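Inactive PncC family protein (Escherichia coli O157:H7, PDB 5KOL) belongs to the CinA (PncC) family but probably lacks nicotinamide-nucleotide (NMN) amidohydrolase activity, and its own function remains unknown. Local coordinates at residues G45-A50 against F163-L168; C52-E55 against K59-G62; A63-F68 against M74-V79. All blocks are in the same frame, centred on the assembly; numbering follows the deposited sequence. Where two conformers were deposited one is given.

Contact 1: G45-A50 against F163-L168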
ATOM      1  N   GLY A  45       0.768   0.685  -4.529  1.00 20.81           N
ATOM      2  CA  GLY A  45       0.352   1.450  -3.369  1.00 20.81           C
ATOM      3  C   GLY A  45      -0.217   2.811  -3.709  1.00 22.17           C
ATOM      4  O   GLY A  45      -0.684   3.523  -2.803  1.00 23.98           O
ATOM      5  N   LYS A  46      -0.205   3.190  -4.987  1.00 23.79           N
ATOM      6  CA  LYS A  46      -0.696   4.507  -5.366  1.00 26.79           C
ATOM      7  C   LYS A  46      -2.220   4.595  -5.326  1.00 28.14           C
ATOM      8  O   LYS A  46      -2.747   5.704  -5.176  1.00 23.51           O
ATOM      9  CB  LYS A  46      -0.166   4.891  -6.756  1.00 28.76           C
ATOM     10  CG  LYS A  46       1.320   5.264  -6.770  1.00 38.21           C
ATOM     11  CD  LYS A  46       1.821   5.521  -8.186  1.00 47.85           C
ATOM     12  CE  LYS A  46       3.248   6.072  -8.221  1.00 53.61           C
ATOM     13  NZ  LYS A  46       3.342   7.459  -7.687  1.00 52.83           N
ATOM     14  N   LEU A  47      -2.942   3.466  -5.458  1.00 25.44           N
ATOM     15  CA  LEU A  47      -4.389   3.487  -5.252  1.00 22.55           C
ATOM     16  C   LEU A  47      -4.720   3.731  -3.783  1.00 26.12           C
ATOM     17  O   LEU A  47      -5.533   4.605  -3.453  1.00 27.21           O
ATOM     18  CB  LEU A  47      -5.014   2.166  -5.734  1.00 24.96           C
ATOM     19  CG  LEU A  47      -6.508   1.971  -5.442  1.00 27.37           C
ATOM     20  CD1 LEU A  47      -7.388   2.995  -6.201  1.00 23.26           C
ATOM     21  CD2 LEU A  47      -6.983   0.541  -5.758  1.00 24.95           C
ATOM     22  N   ALA A  48      -4.070   2.975  -2.885  1.00 26.91           N
ATOM     23  CA  ALA A  48      -4.194   3.215  -1.449  1.00 23.83           C
ATOM     24  C   ALA A  48      -3.858   4.656  -1.094  1.00 23.91           C
ATOM     25  O   ALA A  48      -4.573   5.284  -0.301  1.00 23.87           O
ATOM     26  CB  ALA A  48      -3.289   2.255  -0.679  1.00 28.24           C
ATOM     27  N   SER A  49      -2.766   5.181  -1.665  1.00 23.34           N
ATOM     28  CA  SER A  49      -2.378   6.565  -1.401  0.54 28.19           C
ATOM     29  C   SER A  49      -3.459   7.539  -1.847  1.00 29.10           C
ATOM     30  O   SER A  49      -3.696   8.559  -1.180  1.00 27.83           O
ATOM     31  CB  SER A  49      -1.058   6.881  -2.102  0.54 27.57           C
ATOM     32  OG  SER A  49      -0.675   8.220  -1.850  0.54 37.69           O
ATOM     33  N   ALA A  50      -4.111   7.261  -2.972  1.00 32.03           N
ATOM     34  CA  ALA A  50      -5.190   8.127  -3.427  1.00 31.31           C
ATOM     35  C   ALA A  50      -6.309   8.179  -2.395  1.00 27.55           C
ATOM     36  O   ALA A  50      -6.831   9.254  -2.075  1.00 29.65           O
ATOM     37  CB  ALA A  50      -5.718   7.631  -4.772  1.00 30.03           C
ATOM     38  N   PHE A 163      -8.959   4.991 -13.284  1.00 21.73           N
ATOM     39  CA  PHE A 163      -9.984   4.111 -13.843  1.00 24.47           C
ATOM     40  C   PHE A 163     -10.594   3.210 -12.766  1.00 26.75           C
ATOM     41  O   PHE A 163     -11.811   3.004 -12.728  1.00 24.93           O
ATOM     42  CB  PHE A 163      -9.386   3.257 -14.963  1.00 24.96           C
ATOM     43  CG  PHE A 163     -10.357   2.282 -15.541  1.00 26.93           C
ATOM     44  CD1 PHE A 163     -11.261   2.686 -16.504  1.00 26.78           C
ATOM     45  CD2 PHE A 163     -10.376   0.954 -15.115  1.00 24.45           C
ATOM     46  CE1 PHE A 163     -12.176   1.815 -17.040  1.00 32.89           C
ATOM     47  CE2 PHE A 163     -11.293   0.064 -15.652  1.00 27.49           C
ATOM     48  CZ  PHE A 163     -12.199   0.491 -16.607  1.00 29.23           C
ATOM     49  N   ALA A 164      -9.749   2.633 -11.908  1.00 25.61           N
ATOM     50  CA  ALA A 164     -10.233   1.759 -10.837  1.00 27.81           C
ATOM     51  C   ALA A 164     -11.287   2.454  -9.977  1.00 27.00           C
ATOM     52  O   ALA A 164     -12.311   1.854  -9.606  1.00 25.16           O
ATOM     53  CB  ALA A 164      -9.049   1.311  -9.969  1.00 22.08           C
ATOM     54  N   LEU A 165     -11.051   3.729  -9.666  1.00 22.90           N
ATOM     55  CA  LEU A 165     -11.975   4.534  -8.870  1.00 17.74           C
ATOM     56  C   LEU A 165     -13.228   4.892  -9.665  1.00 23.83           C
ATOM     57  O   LEU A 165     -14.357   4.729  -9.180  1.00 24.99           O
ATOM     58  CB  LEU A 165     -11.251   5.811  -8.413  1.00 20.21           C
ATOM     59  CG  LEU A 165     -10.040   5.597  -7.476  1.00 24.06           C
ATOM     60  CD1 LEU A 165      -9.351   6.915  -7.204  1.00 20.98           C
ATOM     61  CD2 LEU A 165     -10.470   4.979  -6.156  1.00 25.14           C
ATOM     62  N   ALA A 166     -13.047   5.419 -10.881  1.00 23.18           N
ATOM     63  CA  ALA A 166     -14.185   5.863 -11.682  1.00 24.59           C
ATOM     64  C   ALA A 166     -15.125   4.709 -12.011  1.00 25.50           C
ATOM     65  O   ALA A 166     -16.354   4.883 -12.045  1.00 27.23           O
ATOM     66  CB  ALA A 166     -13.687   6.540 -12.963  1.00 22.48           C
ATOM     67  N   GLN A 167     -14.569   3.525 -12.286  1.00 25.16           N
ATOM     68  CA  GLN A 167     -15.442   2.400 -12.607  1.00 26.17           C
ATOM     69  C   GLN A 167     -16.187   1.900 -11.375  1.00 31.24           C
ATOM     70  O   GLN A 167     -17.294   1.376 -11.502  1.00 27.52           O
ATOM     71  CB  GLN A 167     -14.655   1.252 -13.258  1.00 30.82           C
ATOM     72  CG  GLN A 167     -15.567   0.102 -13.767  1.00 31.74           C
ATOM     73  CD  GLN A 167     -16.344   0.464 -15.031  1.00 31.82           C
ATOM     74  OE1 GLN A 167     -15.812   1.108 -15.954  1.00 36.87           O
ATOM     75  NE2 GLN A 167     -17.608   0.060 -15.082  1.00 32.43           N
ATOM     76  N   LEU A 168     -15.610   2.024 -10.177  1.00 23.31           N
ATOM     77  CA  LEU A 168     -16.398   1.684  -9.000  1.00 24.20           C
ATOM     78  C   LEU A 168     -17.602   2.613  -8.878  1.00 28.05           C
ATOM     79  O   LEU A 168     -18.706   2.177  -8.541  1.00 31.43           O
ATOM     80  CB  LEU A 168     -15.529   1.710  -7.744  1.00 23.23           C
ATOM     81  CG  LEU A 168     -16.331   1.416  -6.470  1.00 27.46           C
ATOM     82  CD1 LEU A 168     -17.034   0.040  -6.552  1.00 23.57           C
ATOM     83  CD2 LEU A 168     -15.406   1.438  -5.276  1.00 24.92           C
TER
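Leu-47 and Leu-165 carry the contact between helix 46-52 and helix 153-171, and everything that crosses it is apolar. The axes of the short pieces 46-50 and 163-168 stay 11.4 Å apart at an angle of 57°, too far for the backbones to meet, so the two leucines fill the distance. The two side chains run alongside each other, pointing opposite ways: CD1 of Leu-47 comes to 3.7 Å from CD2 of Leu-165 and also lies against CG of that residue. Leu-47 has its CG anti to the backbone N (chi1 173°), which carries the branch across to the other helix. Two alanines flank the pair with looser contacts, CD1 of Leu-47 lying 4.4 Å from CB of Ala-164 and CD1 of Leu-165 lying 4.4 Å from CB of Ala-50. Leu-165 thus uses one methyl for Leu-47 and the other for Ala-50.

Polar bonds involve the backbone, not the interface. Gly-45 occupies the N-cap position, and its O accepts the first helical bond from Ser-49 N at 2.9 Å. The carboxylate of Glu-40 accepts hydrogen bonds from the backbone N of Leu-47 and of Ala-48, while Ala-164 O receives Trp-136 NE1. Leu-47 and Ala-164 also rest on Ile-112 and Ile-114 of strand 110-116, and Ile-18 of helix 18-31 touches both Ala-50 and Leu-165.

With all four touching residues buried and only methyl and methine groups meeting, the two helices are held together here by hydrophobic packing and shape, without directional bonds.

Contact 2: C52-E55 against K59-G62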
ATOM      1  N   CYS A  52      -6.072   7.315   0.912  1.00 26.68           N
ATOM      2  CA  CYS A  52      -5.631   7.859   2.188  1.00 31.59           C
ATOM      3  C   CYS A  52      -5.533   9.373   2.156  1.00 32.13           C
ATOM      4  O   CYS A  52      -5.534  10.000   3.220  1.00 35.85           O
ATOM      5  CB  CYS A  52      -4.286   7.252   2.590  1.00 22.73           C
ATOM      6  SG  CYS A  52      -4.448   5.511   3.125  1.00 29.20           S
ATOM      7  N   ALA A  53      -5.412   9.967   0.971  1.00 32.26           N
ATOM      8  CA  ALA A  53      -5.407  11.416   0.833  1.00 31.77           C
ATOM      9  C   ALA A  53      -6.813  11.988   0.725  1.00 37.62           C
ATOM     10  O   ALA A  53      -6.976  13.211   0.744  1.00 33.99           O
ATOM     11  CB  ALA A  53      -4.593  11.836  -0.387  1.00 29.39           C
ATOM     12  N   ALA A  54      -7.822  11.133   0.618  1.00 37.64           N
ATOM     13  CA  ALA A  54      -9.185  11.619   0.578  1.00 40.02           C
ATOM     14  C   ALA A  54      -9.610  12.153   1.943  1.00 42.01           C
ATOM     15  O   ALA A  54      -9.010  11.873   2.985  1.00 44.66           O
ATOM     16  CB  ALA A  54     -10.144  10.520   0.119  1.00 36.47           C
ATOM     17  N   GLU A  55     -10.715  12.870   1.902  1.00 42.27           N
ATOM     18  CA  GLU A  55     -11.314  13.425   3.083  1.00 47.77           C
ATOM     19  C   GLU A  55     -12.028  12.350   3.848  1.00 39.19           C
ATOM     20  O   GLU A  55     -12.677  11.537   3.257  1.00 39.47           O
ATOM     21  CB  GLU A  55     -12.373  14.453   2.707  1.00 61.35           C
ATOM     22  CG  GLU A  55     -11.871  15.664   1.974  1.00 79.26           C
ATOM     23  CD  GLU A  55     -11.025  16.558   2.842  1.00 91.45           C
ATOM     24  OE1 GLU A  55     -11.486  16.899   3.944  1.00 91.21           O
ATOM     25  OE2 GLU A  55      -9.904  16.902   2.414  1.00 99.91           O
ATOM     26  N   LYS A  59     -13.544   6.932   7.871  1.00 37.31           N
ATOM     27  CA  LYS A  59     -14.955   6.597   7.898  1.00 37.12           C
ATOM     28  C   LYS A  59     -15.339   5.566   6.846  1.00 37.71           C
ATOM     29  O   LYS A  59     -16.474   5.084   6.872  1.00 38.82           O
ATOM     30  CB  LYS A  59     -15.798   7.865   7.722  1.00 39.08           C
ATOM     31  CG  LYS A  59     -15.756   8.778   8.942  1.00 40.29           C
ATOM     32  CD  LYS A  59     -16.541  10.060   8.710  1.00 54.71           C
ATOM     33  CE  LYS A  59     -16.539  10.924   9.965  1.00 60.58           C
ATOM     34  NZ  LYS A  59     -17.037  12.320   9.726  1.00 68.70           N
ATOM     35  N   PHE A  60     -14.436   5.198   5.934  1.00 32.27           N
ATOM     36  CA  PHE A  60     -14.810   4.193   4.943  1.00 30.37           C
ATOM     37  C   PHE A  60     -13.660   3.301   4.490  1.00 30.14           C
ATOM     38  O   PHE A  60     -13.906   2.314   3.789  1.00 28.74           O
ATOM     39  CB  PHE A  60     -15.443   4.854   3.710  1.00 30.79           C
ATOM     40  CG  PHE A  60     -14.468   5.632   2.861  1.00 26.95           C
ATOM     41  CD1 PHE A  60     -14.096   6.915   3.210  1.00 31.35           C
ATOM     42  CD2 PHE A  60     -13.941   5.084   1.702  1.00 33.07           C
ATOM     43  CE1 PHE A  60     -13.210   7.630   2.431  1.00 31.31           C
ATOM     44  CE2 PHE A  60     -13.049   5.797   0.922  1.00 32.08           C
ATOM     45  CZ  PHE A  60     -12.685   7.071   1.288  1.00 29.27           C
ATOM     46  N   TYR A  61     -12.416   3.610   4.873  1.00 33.75           N
ATOM     47  CA  TYR A  61     -11.266   2.874   4.343  1.00 30.81           C
ATOM     48  C   TYR A  61     -10.193   2.699   5.404  1.00 32.97           C
ATOM     49  O   TYR A  61      -9.744   3.681   5.998  1.00 34.95           O
ATOM     50  CB  TYR A  61     -10.665   3.599   3.131  1.00 25.33           C
ATOM     51  CG  TYR A  61      -9.446   2.931   2.497  1.00 27.84           C
ATOM     52  CD1 TYR A  61      -9.578   1.764   1.749  1.00 23.98           C
ATOM     53  CD2 TYR A  61      -8.175   3.502   2.606  1.00 29.61           C
ATOM     54  CE1 TYR A  61      -8.460   1.161   1.142  1.00 25.06           C
ATOM     55  CE2 TYR A  61      -7.054   2.913   2.012  1.00 23.10           C
ATOM     56  CZ  TYR A  61      -7.211   1.745   1.277  1.00 27.14           C
ATOM     57  OH  TYR A  61      -6.119   1.173   0.675  1.00 23.05           O
ATOM     58  N   GLY A  62      -9.744   1.458   5.602  1.00 29.96           N
ATOM     59  CA  GLY A  62      -8.640   1.228   6.512  1.00 38.90           C
ATOM     60  C   GLY A  62      -7.523   0.358   5.969  1.00 31.34           C
ATOM     61  O   GLY A  62      -6.352   0.614   6.257  1.00 35.21           O
TER
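The Phe-60 ring has CB of the next residue, Tyr-61, over one face, 3.8 Å from the plane and nearer the rim than the centre, while its edge receives the loop after helix 46-52. Near the ring plane, CE1 of Phe-60 lies 4.0 Å from Glu-55 O, and CZ of Phe-60 lies 4.4 Å from CB of Ala-54. The chi1 of 71° sets CG of Phe-60 between its backbone N and carbonyl carbon, and from there the ring reaches toward that loop. Ser-26 and Leu-29 of helix 18-31 also pack against it.

The Tyr-61 ring is also met at its edge. Cys-52 SG lies in the ring plane, 3.8 Å from CE2 of Tyr-61; the line from SG to the ring centroid, 5.2 Å long, stands 89° off the normal, an edge-on sulfur-aromatic contact. The Tyr-61 hydroxyl is hydrogen-bonded to Thr-38 OG1, which fixes the far end of the ring, and Phe-68 of the second subunit packs on Cys-52.

Phe-60, just before strand 61-67, and Tyr-61, at its start, turn ring edges to the end of helix 46-52 and the loop after it, in the second half of the beta-alpha-beta crossover between parallel strands 36-40 and 61-67.

Contact 3: A63-F68 against M74-V79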
ATOM      1  N   ALA A  63      -7.858  -0.653   5.169  1.00 28.69           N
ATOM      2  CA  ALA A  63      -6.935  -1.732   4.829  1.00 28.47           C
ATOM      3  C   ALA A  63      -6.597  -1.708   3.350  1.00 31.16           C
ATOM      4  O   ALA A  63      -7.481  -1.893   2.498  1.00 26.74           O
ATOM      5  CB  ALA A  63      -7.532  -3.092   5.212  1.00 23.96           C
ATOM      6  N   GLY A  64      -5.323  -1.547   3.032  1.00 26.69           N
ATOM      7  CA  GLY A  64      -4.841  -1.642   1.668  1.00 23.91           C
ATOM      8  C   GLY A  64      -3.722  -2.653   1.575  1.00 29.52           C
ATOM      9  O   GLY A  64      -2.838  -2.691   2.432  1.00 27.36           O
ATOM     10  N   PHE A  65      -3.751  -3.468   0.525  1.00 23.69           N
ATOM     11  CA  PHE A  65      -2.748  -4.502   0.326  1.00 29.20           C
ATOM     12  C   PHE A  65      -1.972  -4.203  -0.944  1.00 22.89           C
ATOM     13  O   PHE A  65      -2.567  -3.839  -1.964  1.00 23.57           O
ATOM     14  CB  PHE A  65      -3.416  -5.879   0.251  1.00 24.61           C
ATOM     15  CG  PHE A  65      -4.233  -6.203   1.466  1.00 27.74           C
ATOM     16  CD1 PHE A  65      -3.608  -6.629   2.631  1.00 29.10           C
ATOM     17  CD2 PHE A  65      -5.611  -6.058   1.460  1.00 27.21           C
ATOM     18  CE1 PHE A  65      -4.343  -6.914   3.763  1.00 32.09           C
ATOM     19  CE2 PHE A  65      -6.359  -6.353   2.596  1.00 27.43           C
ATOM     20  CZ  PHE A  65      -5.717  -6.778   3.747  1.00 34.53           C
ATOM     21  N   VAL A  66      -0.651  -4.314  -0.861  1.00 21.11           N
ATOM     22  CA  VAL A  66       0.221  -4.275  -2.019  1.00 23.46           C
ATOM     23  C   VAL A  66       0.887  -5.635  -2.111  1.00 27.39           C
ATOM     24  O   VAL A  66       1.579  -6.056  -1.175  1.00 28.23           O
ATOM     25  CB  VAL A  66       1.258  -3.142  -1.921  1.00 23.90           C
ATOM     26  CG1 VAL A  66       2.171  -3.177  -3.107  1.00 28.40           C
ATOM     27  CG2 VAL A  66       0.541  -1.770  -1.844  1.00 25.79           C
ATOM     28  N   THR A  67       0.673  -6.328  -3.228  1.00 24.82           N
ATOM     29  CA  THR A  67       1.187  -7.697  -3.415  1.00 28.26           C
ATOM     30  C   THR A  67       1.837  -7.724  -4.791  1.00 27.58           C
ATOM     31  O   THR A  67       1.164  -8.006  -5.789  1.00 23.59           O
ATOM     32  CB  THR A  67       0.068  -8.740  -3.304  1.00 26.38           C
ATOM     33  OG1 THR A  67      -0.992  -8.377  -4.183  1.00 24.92           O
ATOM     34  CG2 THR A  67      -0.485  -8.782  -1.882  1.00 25.83           C
ATOM     35  N   PHE A  68       3.140  -7.440  -4.830  1.00 26.48           N
ATOM     36  CA  PHE A  68       3.858  -7.234  -6.080  1.00 29.03           C
ATOM     37  C   PHE A  68       4.291  -8.535  -6.744  1.00 29.95           C
ATOM     38  O   PHE A  68       4.556  -8.530  -7.950  1.00 28.70           O
ATOM     39  CB  PHE A  68       5.098  -6.355  -5.831  1.00 26.20           C
ATOM     40  CG  PHE A  68       5.616  -5.658  -7.065  1.00 26.46           C
ATOM     41  CD1 PHE A  68       4.980  -4.514  -7.554  1.00 34.97           C
ATOM     42  CD2 PHE A  68       6.733  -6.133  -7.731  1.00 33.01           C
ATOM     43  CE1 PHE A  68       5.455  -3.868  -8.697  1.00 35.73           C
ATOM     44  CE2 PHE A  68       7.215  -5.495  -8.869  1.00 36.70           C
ATOM     45  CZ  PHE A  68       6.583  -4.361  -9.354  1.00 32.16           C
ATOM     46  N   MET A  74      -0.294 -15.043  -3.271  1.00 24.66           N
ATOM     47  CA  MET A  74      -0.712 -16.327  -2.708  1.00 26.44           C
ATOM     48  C   MET A  74      -0.829 -16.271  -1.187  1.00 23.11           C
ATOM     49  O   MET A  74      -1.738 -16.877  -0.606  1.00 28.75           O
ATOM     50  CB  MET A  74       0.289 -17.406  -3.124  1.00 27.42           C
ATOM     51  CG  MET A  74       0.322 -17.612  -4.631  1.00 30.44           C
ATOM     52  SD  MET A  74       1.092 -19.137  -5.160  1.00 38.93           S
ATOM     53  CE  MET A  74       2.825 -18.715  -5.059  1.00 37.16           C
ATOM     54  N   LYS A  75       0.105 -15.588  -0.518  1.00 26.07           N
ATOM     55  CA  LYS A  75       0.130 -15.617   0.938  1.00 29.08           C
ATOM     56  C   LYS A  75      -0.871 -14.640   1.542  1.00 32.38           C
ATOM     57  O   LYS A  75      -1.569 -14.980   2.503  1.00 27.44           O
ATOM     58  CB  LYS A  75       1.536 -15.308   1.454  1.00 36.36           C
ATOM     59  CG  LYS A  75       1.644 -15.417   2.967  1.00 37.71           C
ATOM     60  CD  LYS A  75       3.051 -15.668   3.410  1.00 36.20           C
ATOM     61  CE  LYS A  75       3.109 -16.240   4.831  1.00 31.41           C
ATOM     62  NZ  LYS A  75       1.974 -15.767   5.675  1.00 32.10           N
ATOM     63  N   ILE A  76      -0.929 -13.416   1.010  1.00 27.81           N
ATOM     64  CA  ILE A  76      -1.754 -12.373   1.612  1.00 28.54           C
ATOM     65  C   ILE A  76      -3.199 -12.449   1.115  1.00 26.68           C
ATOM     66  O   ILE A  76      -4.145 -12.223   1.881  1.00 33.94           O
ATOM     67  CB  ILE A  76      -1.132 -10.986   1.321  1.00 30.22           C
ATOM     68  CG1 ILE A  76       0.326 -10.933   1.783  1.00 30.83           C
ATOM     69  CG2 ILE A  76      -1.967  -9.867   1.956  1.00 29.36           C
ATOM     70  CD1 ILE A  76       0.556 -11.443   3.185  1.00 30.43           C
ATOM     71  N   LEU A  77      -3.406 -12.724  -0.169  1.00 22.96           N
ATOM     72  CA  LEU A  77      -4.741 -12.611  -0.750  1.00 29.47           C
ATOM     73  C   LEU A  77      -5.323 -13.960  -1.145  1.00 29.35           C
ATOM     74  O   LEU A  77      -6.369 -14.007  -1.797  1.00 23.64           O
ATOM     75  CB  LEU A  77      -4.719 -11.680  -1.958  1.00 29.15           C
ATOM     76  CG  LEU A  77      -4.217 -10.283  -1.577  1.00 31.45           C
ATOM     77  CD1 LEU A  77      -3.983  -9.456  -2.824  1.00 26.78           C
ATOM     78  CD2 LEU A  77      -5.200  -9.594  -0.635  1.00 28.42           C
ATOM     79  N   SER A  78      -4.661 -15.055  -0.781  1.00 30.31           N
ATOM     80  CA  SER A  78      -5.177 -16.399  -1.042  0.68 27.31           C
ATOM     81  C   SER A  78      -5.478 -16.609  -2.524  1.00 26.25           C
ATOM     82  O   SER A  78      -6.404 -17.340  -2.877  1.00 34.03           O
ATOM     83  CB  SER A  78      -6.421 -16.690  -0.194  0.68 28.38           C
ATOM     84  OG  SER A  78      -6.832 -18.048  -0.305  0.68 27.96           O
ATOM     85  N   VAL A  79      -4.718 -15.946  -3.400  1.00 26.42           N
ATOM     86  CA  VAL A  79      -4.742 -16.284  -4.821  1.00 26.77           C
ATOM     87  C   VAL A  79      -4.147 -17.678  -4.987  1.00 29.16           C
ATOM     88  O   VAL A  79      -3.066 -17.975  -4.458  1.00 30.55           O
ATOM     89  CB  VAL A  79      -3.946 -15.257  -5.639  1.00 30.42           C
ATOM     90  CG1 VAL A  79      -3.855 -15.704  -7.096  1.00 29.60           C
ATOM     91  CG2 VAL A  79      -4.565 -13.839  -5.519  1.00 24.35           C
TER
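Strand 61-67, the outermost on its side of the sheet within the chain, is packed here by the end of helix 70-76, the helix that follows it directly. Phe-65 and Thr-67, two residues apart on the same side of the strand, meet Ile-76 and Leu-77.

In Ile-76 the CG2 branch is anti to the backbone N, which carries this methyl to the Phe-65 ring, 3.7 Å from CD1, and Leu-77 brings CD2 to 4.1 Å from CG of the same ring; both methyls approach obliquely. CB of Ile-76 rests 3.9 Å from CG2 of Thr-67. The other Leu-77 methyl, CD1, sits over the branch point of Thr-67, 3.5 Å from OG1 and 3.7 Å from CG2 of that residue. Thr-67 OG1 is thereby buried against a methyl group and has no polar partner in the model, probably at some energetic cost within an otherwise apolar interface. Leu-77 is the first residue to leave helical geometry, yet its side chain still turns in toward the strand and touches both Phe-65 and Thr-67.

Backbone bonds join Phe-65 and Thr-67 to strand 36-40, and Met-98 and Arg-105 of helix 92-106 lie beside the contact, Arg-105 hydrogen-bonding Ile-76 O. On its outer side the strand forms an antiparallel ladder with a strand of the second subunit, continuing the sheet across the dimer interface.

From the N terminus, the chain first enters contact 1 at 45-50, whose partner 163-168 comes more than a hundred residues later; the loop it closes encloses the other two contacts. Contact 2 closes a short turn, joining the exit of helix 46-52 to the start of strand 61-67, and contact 3 closes a second short loop in series, made mostly of helix 70-76 and folded back onto the same strand. Helix 46-52 also touches that strand, through Ala-48 against Tyr-61 and Gly-45 against Val-66, so contact 1 abuts both local closures. Together they tie the C-terminal helix, strand 61-67 and its flanking helices, and all three border the second subunit.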